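Local atomic coordinates of carboxyltransferase domain-containing protein (PDB entry 2PHC), a protein that is of unknown function but probably binds ATP and acts as a hydrolase. Residues 97-109 / 142-154. Numbering follows the deposited sequence.
Sequences GPDIEFVAQYNGL and ERIATPRLEKPRL
Asp99 and Arg153 meet end-on, each carboxylate oxygen taking one guanidinium nitrogen, while Leu149 CD1 and Pro98 CG lie over opposite faces of the Arg153 guanidinium, each toward its rim. Arg153 NH2 reaches Asp99 OD1 at 2.9 Å along a nearly straight line (170°), while Arg153 NH1 meets the syn lone pair of Asp99 OD2 at 2.8 Å; the two planes are nearly coplanar, 27° apart. The backbone N of Ile181, in strand 180-184, also donates to Asp99 OD2, which ties the buried aspartate to the neighbouring sheet. An alanine at Asp99 would remove both acceptors, and the guanidinium of Arg153 would probably be left without its countercharge and free to swing away from Pro98. At the far end of the helix the same principle, one polar group tying loop to helix, works through an amide: Asn107 ND2 donates to Ala145 O at 3.1 Å, above that carbonyl's plane, weakly to Thr146 OG1, and back to Val103 O, one turn earlier in the chain. Between these ends the packing is mostly apolar. Thr146 holds OG1 beside its backbone N (chi1 -49°), which turns CG2 to the edge of the Phe102 ring, 3.4 Å from Phe102 CE2, and over a face of Tyr106, where Pro147 CD also lies, 3.3 Å from Tyr106 CZ. Past Asn107, Leu109, whose N closes the Schellman motif with Ala104 O, rests CD1 on Ile144 CG2. The arrangement is a short helix packed along an extended loop, pinned at both ends beside a sheet, consistent with a cyclophilin-like domain.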
loop_
_atom_site.group_PDB
_atom_site.type_symbol
_atom_site.label_atom_id
_atom_site.label_comp_id
_atom_site.label_asym_id
_atom_site.label_seq_id
_atom_site.Cartn_x
_atom_site.Cartn_y
_atom_site.Cartn_z
ATOM N N GLY A 97 6.635 1.712 19.650
ATOM C CA GLY A 97 7.200 0.554 19.058
ATOM C C GLY A 97 8.527 0.282 19.682
ATOM O O GLY A 97 9.454 1.029 19.394
ATOM N N PRO A 98 8.608 -0.651 20.659
ATOM C CA PRO A 98 9.858 -1.135 21.307
ATOM C C PRO A 98 10.847 -1.873 20.427
ATOM O O PRO A 98 12.066 -1.943 20.720
ATOM C CB PRO A 98 9.341 -2.077 22.397
ATOM C CG PRO A 98 7.871 -2.232 22.155
ATOM C CD PRO A 98 7.411 -1.056 21.410
ATOM N N ASP A 99 10.356 -2.422 19.348
ATOM C CA ASP A 99 11.095 -3.382 18.614
ATOM C C ASP A 99 11.675 -2.766 17.341
ATOM O O ASP A 99 12.248 -3.435 16.549
ATOM C CB ASP A 99 10.185 -4.537 18.269
ATOM C CG ASP A 99 9.730 -5.337 19.463
ATOM O OD1 ASP A 99 10.534 -5.672 20.304
ATOM O OD2 ASP A 99 8.570 -5.674 19.534
ATOM N N ILE A 100 11.510 -1.476 17.145
ATOM C CA ILE A 100 11.900 -0.861 15.889
ATOM C C ILE A 100 13.385 -0.809 15.696
ATOM O O ILE A 100 13.871 -0.851 14.618
ATOM C CB ILE A 100 11.259 0.512 15.663
ATOM C CG1 ILE A 100 11.322 0.916 14.202
ATOM C CG2 ILE A 100 11.889 1.575 16.525
ATOM C CD1 ILE A 100 10.557 2.109 13.897
ATOM N N GLU A 101 14.108 -0.737 16.781
ATOM C CA GLU A 101 15.550 -0.680 16.688
ATOM C C GLU A 101 16.090 -1.987 16.246
ATOM O O GLU A 101 17.041 -2.024 15.463
ATOM C CB GLU A 101 16.196 -0.158 18.030
ATOM C CG GLU A 101 15.763 1.322 18.434
ATOM C CD GLU A 101 14.518 1.359 19.420
ATOM O OE1 GLU A 101 13.776 0.336 19.618
ATOM O OE2 GLU A 101 14.281 2.443 20.007
ATOM N N PHE A 102 15.522 -3.094 16.726
ATOM C CA PHE A 102 15.989 -4.432 16.283
ATOM C C PHE A 102 15.613 -4.669 14.808
ATOM O O PHE A 102 16.327 -5.395 14.037
ATOM C CB PHE A 102 15.369 -5.499 17.189
ATOM C CG PHE A 102 15.598 -6.910 16.714
ATOM C CD1 PHE A 102 16.553 -7.743 17.337
ATOM C CD2 PHE A 102 14.840 -7.441 15.644
ATOM C CE1 PHE A 102 16.760 -9.009 16.886
ATOM C CE2 PHE A 102 15.115 -8.709 15.167
ATOM C CZ PHE A 102 16.031 -9.513 15.793
ATOM N N VAL A 103 14.475 -4.110 14.390
ATOM C CA VAL A 103 14.010 -4.296 12.970
ATOM C C VAL A 103 15.011 -3.659 12.027
ATOM O O VAL A 103 15.422 -4.279 11.088
ATOM C CB VAL A 103 12.619 -3.676 12.649
ATOM C CG1 VAL A 103 12.383 -3.730 11.101
ATOM C CG2 VAL A 103 11.527 -4.394 13.425
ATOM N N ALA A 104 15.352 -2.403 12.339
ATOM C CA ALA A 104 16.406 -1.619 11.691
ATOM C C ALA A 104 17.684 -2.413 11.671
ATOM O O ALA A 104 18.216 -2.810 10.654
ATOM C CB ALA A 104 16.580 -0.367 12.514
ATOM N N GLN A 105 18.147 -2.752 12.835
ATOM C CA GLN A 105 19.450 -3.376 12.943
ATOM C C GLN A 105 19.499 -4.695 12.280
ATOM O O GLN A 105 20.495 -4.980 11.625
ATOM C CB GLN A 105 19.806 -3.445 14.445
ATOM C CG GLN A 105 20.950 -4.401 14.803
ATOM C CD GLN A 105 21.768 -3.870 15.963
ATOM O OE1 GLN A 105 21.197 -3.254 16.923
ATOM N NE2 GLN A 105 23.136 -4.067 15.878
ATOM N N TYR A 106 18.464 -5.552 12.425
ATOM C CA TYR A 106 18.419 -6.893 11.710
ATOM C C TYR A 106 18.481 -6.686 10.187
ATOM O O TYR A 106 18.882 -7.527 9.439
ATOM C CB TYR A 106 17.118 -7.641 12.140
ATOM C CG TYR A 106 16.920 -9.063 11.646
ATOM C CD1 TYR A 106 17.238 -10.117 12.468
ATOM C CD2 TYR A 106 16.369 -9.368 10.371
ATOM C CE1 TYR A 106 17.078 -11.449 12.057
ATOM C CE2 TYR A 106 16.158 -10.754 9.968
ATOM C CZ TYR A 106 16.540 -11.746 10.838
ATOM O OH TYR A 106 16.459 -13.087 10.555
ATOM N N ASN A 107 18.149 -5.495 9.706
ATOM C CA ASN A 107 18.080 -5.290 8.241
ATOM C C ASN A 107 19.079 -4.292 7.730
ATOM O O ASN A 107 19.255 -4.183 6.535
ATOM C CB ASN A 107 16.630 -4.918 7.819
ATOM C CG ASN A 107 15.707 -6.084 7.976
ATOM O OD1 ASN A 107 15.911 -7.112 7.340
ATOM N ND2 ASN A 107 14.780 -5.992 8.925
ATOM N N GLY A 108 19.723 -3.565 8.639
ATOM C CA GLY A 108 20.979 -2.869 8.308
ATOM C C GLY A 108 20.542 -1.509 7.879
ATOM O O GLY A 108 21.075 -0.959 6.922
ATOM N N LEU A 109 19.619 -0.922 8.650
ATOM C CA LEU A 109 19.053 0.366 8.302
ATOM C C LEU A 109 18.977 1.205 9.564
ATOM O O LEU A 109 19.055 0.691 10.673
ATOM C CB LEU A 109 17.605 0.189 7.748
ATOM C CG LEU A 109 17.250 -0.677 6.520
ATOM C CD1 LEU A 109 15.768 -1.144 6.503
ATOM C CD2 LEU A 109 17.606 0.021 5.172
ATOM N N GLU A 142 10.172 -5.952 1.381
ATOM C CA GLU A 142 11.004 -6.984 2.019
ATOM C C GLU A 142 12.284 -6.543 2.799
ATOM O O GLU A 142 12.833 -7.316 3.594
ATOM C CB GLU A 142 11.341 -8.069 0.993
ATOM C CG GLU A 142 10.067 -8.751 0.593
ATOM C CD GLU A 142 10.197 -9.858 -0.429
ATOM O OE1 GLU A 142 11.350 -10.314 -0.750
ATOM O OE2 GLU A 142 9.101 -10.259 -0.906
ATOM N N ARG A 143 12.728 -5.307 2.592
ATOM C CA ARG A 143 13.899 -4.797 3.252
ATOM C C ARG A 143 13.693 -4.622 4.732
ATOM O O ARG A 143 14.677 -4.419 5.474
ATOM C CB ARG A 143 14.330 -3.468 2.629
ATOM C CG ARG A 143 14.968 -3.603 1.256
ATOM C CD ARG A 143 15.189 -2.176 0.710
ATOM N NE ARG A 143 13.959 -1.501 0.296
ATOM C CZ ARG A 143 13.830 -0.189 0.082
ATOM N NH1 ARG A 143 14.854 0.648 0.284
ATOM N NH2 ARG A 143 12.655 0.301 -0.317
ATOM N N ILE A 144 12.422 -4.582 5.148
ATOM C CA ILE A 144 12.084 -4.568 6.585
ATOM C C ILE A 144 11.545 -5.885 7.181
ATOM O O ILE A 144 11.150 -5.921 8.330
ATOM C CB ILE A 144 11.264 -3.352 6.964
ATOM C CG1 ILE A 144 9.948 -3.304 6.199
ATOM C CG2 ILE A 144 12.072 -2.089 6.718
ATOM C CD1 ILE A 144 8.993 -2.382 6.881
ATOM N N ALA A 145 11.634 -6.967 6.399
ATOM C CA ALA A 145 11.258 -8.319 6.823
ATOM C C ALA A 145 11.974 -8.706 8.151
ATOM O O ALA A 145 13.191 -8.512 8.249
ATOM C CB ALA A 145 11.600 -9.324 5.697
ATOM N N THR A 146 11.262 -9.227 9.157
ATOM C CA THR A 146 11.878 -9.529 10.471
ATOM C C THR A 146 11.109 -10.596 11.162
ATOM O O THR A 146 9.875 -10.421 11.418
ATOM C CB THR A 146 11.936 -8.286 11.445
ATOM O OG1 THR A 146 12.481 -7.164 10.758
ATOM C CG2 THR A 146 12.834 -8.580 12.678
ATOM N N PRO A 147 11.812 -11.689 11.569
ATOM C CA PRO A 147 11.119 -12.805 12.266
ATOM C C PRO A 147 10.546 -12.360 13.591
ATOM O O PRO A 147 10.931 -11.327 14.037
ATOM C CB PRO A 147 12.197 -13.891 12.434
ATOM C CG PRO A 147 13.503 -13.106 12.488
ATOM C CD PRO A 147 13.265 -11.944 11.437
ATOM N N ARG A 148 9.542 -13.074 14.120
ATOM C CA ARG A 148 8.835 -12.818 15.396
ATOM C C ARG A 148 9.749 -12.939 16.665
ATOM O O ARG A 148 10.847 -13.514 16.599
ATOM C CB ARG A 148 7.736 -13.909 15.563
ATOM C CG ARG A 148 6.492 -13.717 14.678
ATOM C CD ARG A 148 5.889 -15.120 14.452
ATOM N NE ARG A 148 4.726 -15.161 13.515
ATOM C CZ ARG A 148 4.790 -15.238 12.178
ATOM N NH1 ARG A 148 5.919 -15.298 11.511
ATOM N NH2 ARG A 148 3.699 -15.311 11.503
ATOM N N LEU A 149 9.252 -12.481 17.804
ATOM C CA LEU A 149 9.966 -12.670 19.046
ATOM C C LEU A 149 10.041 -14.165 19.307
ATOM O O LEU A 149 9.196 -14.953 18.821
ATOM C CB LEU A 149 9.325 -11.922 20.196
ATOM C CG LEU A 149 9.307 -10.368 20.228
ATOM C CD1 LEU A 149 8.437 -10.020 21.329
ATOM C CD2 LEU A 149 10.585 -9.828 20.547
ATOM N N GLU A 150 11.088 -14.581 20.026
ATOM C CA GLU A 150 11.230 -15.987 20.305
ATOM C C GLU A 150 10.105 -16.445 21.259
ATOM O O GLU A 150 9.572 -17.544 21.157
ATOM C CB GLU A 150 12.676 -16.336 20.765
ATOM C CG GLU A 150 13.269 -17.724 20.236
ATOM C CD GLU A 150 12.985 -18.187 18.722
ATOM O OE1 GLU A 150 13.664 -17.674 17.769
ATOM O OE2 GLU A 150 12.156 -19.147 18.516
ATOM N N LYS A 151 9.691 -15.546 22.122
ATOM C CA LYS A 151 8.562 -15.781 22.960
ATOM C C LYS A 151 7.688 -14.553 22.878
ATOM O O LYS A 151 8.161 -13.450 23.101
ATOM C CB LYS A 151 9.169 -15.744 24.299
ATOM C CD LYS A 151 8.804 -14.571 26.675
ATOM C CE LYS A 151 8.889 -13.167 27.308
ATOM N NZ LYS A 151 10.126 -12.940 28.164
ATOM N N PRO A 152 6.392 -14.753 22.644
ATOM C CA PRO A 152 5.359 -13.714 22.610
ATOM C C PRO A 152 5.222 -12.876 23.881
ATOM O O PRO A 152 5.317 -13.432 24.964
ATOM C CB PRO A 152 4.067 -14.506 22.419
ATOM C CG PRO A 152 4.508 -15.833 21.858
ATOM C CD PRO A 152 5.882 -16.099 22.351
ATOM N N ARG A 153 4.946 -11.574 23.735
ATOM C CA ARG A 153 4.486 -10.727 24.789
ATOM C C ARG A 153 3.077 -11.102 25.202
ATOM O O ARG A 153 2.313 -11.649 24.378
ATOM C CB ARG A 153 4.473 -9.266 24.341
ATOM C CG ARG A 153 5.838 -8.677 24.136
ATOM C CD ARG A 153 5.759 -7.198 24.080
ATOM N NE ARG A 153 7.129 -6.702 23.921
ATOM C CZ ARG A 153 7.694 -6.457 22.761
ATOM N NH1 ARG A 153 6.967 -6.616 21.626
ATOM N NH2 ARG A 153 8.973 -6.047 22.738
ATOM N N LEU A 154 2.699 -10.804 26.456
ATOM C CA LEU A 154 1.412 -11.319 26.949
ATOM C C LEU A 154 0.276 -10.335 26.679
ATOM O O LEU A 154 -0.923 -10.730 26.679
ATOM C CB LEU A 154 1.474 -11.715 28.448
ATOM C CG LEU A 154 2.046 -13.101 28.770
ATOM C CD1 LEU A 154 2.009 -13.401 30.308
ATOM C CD2 LEU A 154 1.299 -14.217 27.976
HETATM O O HOH W 1 17.517 -4.742 4.284
#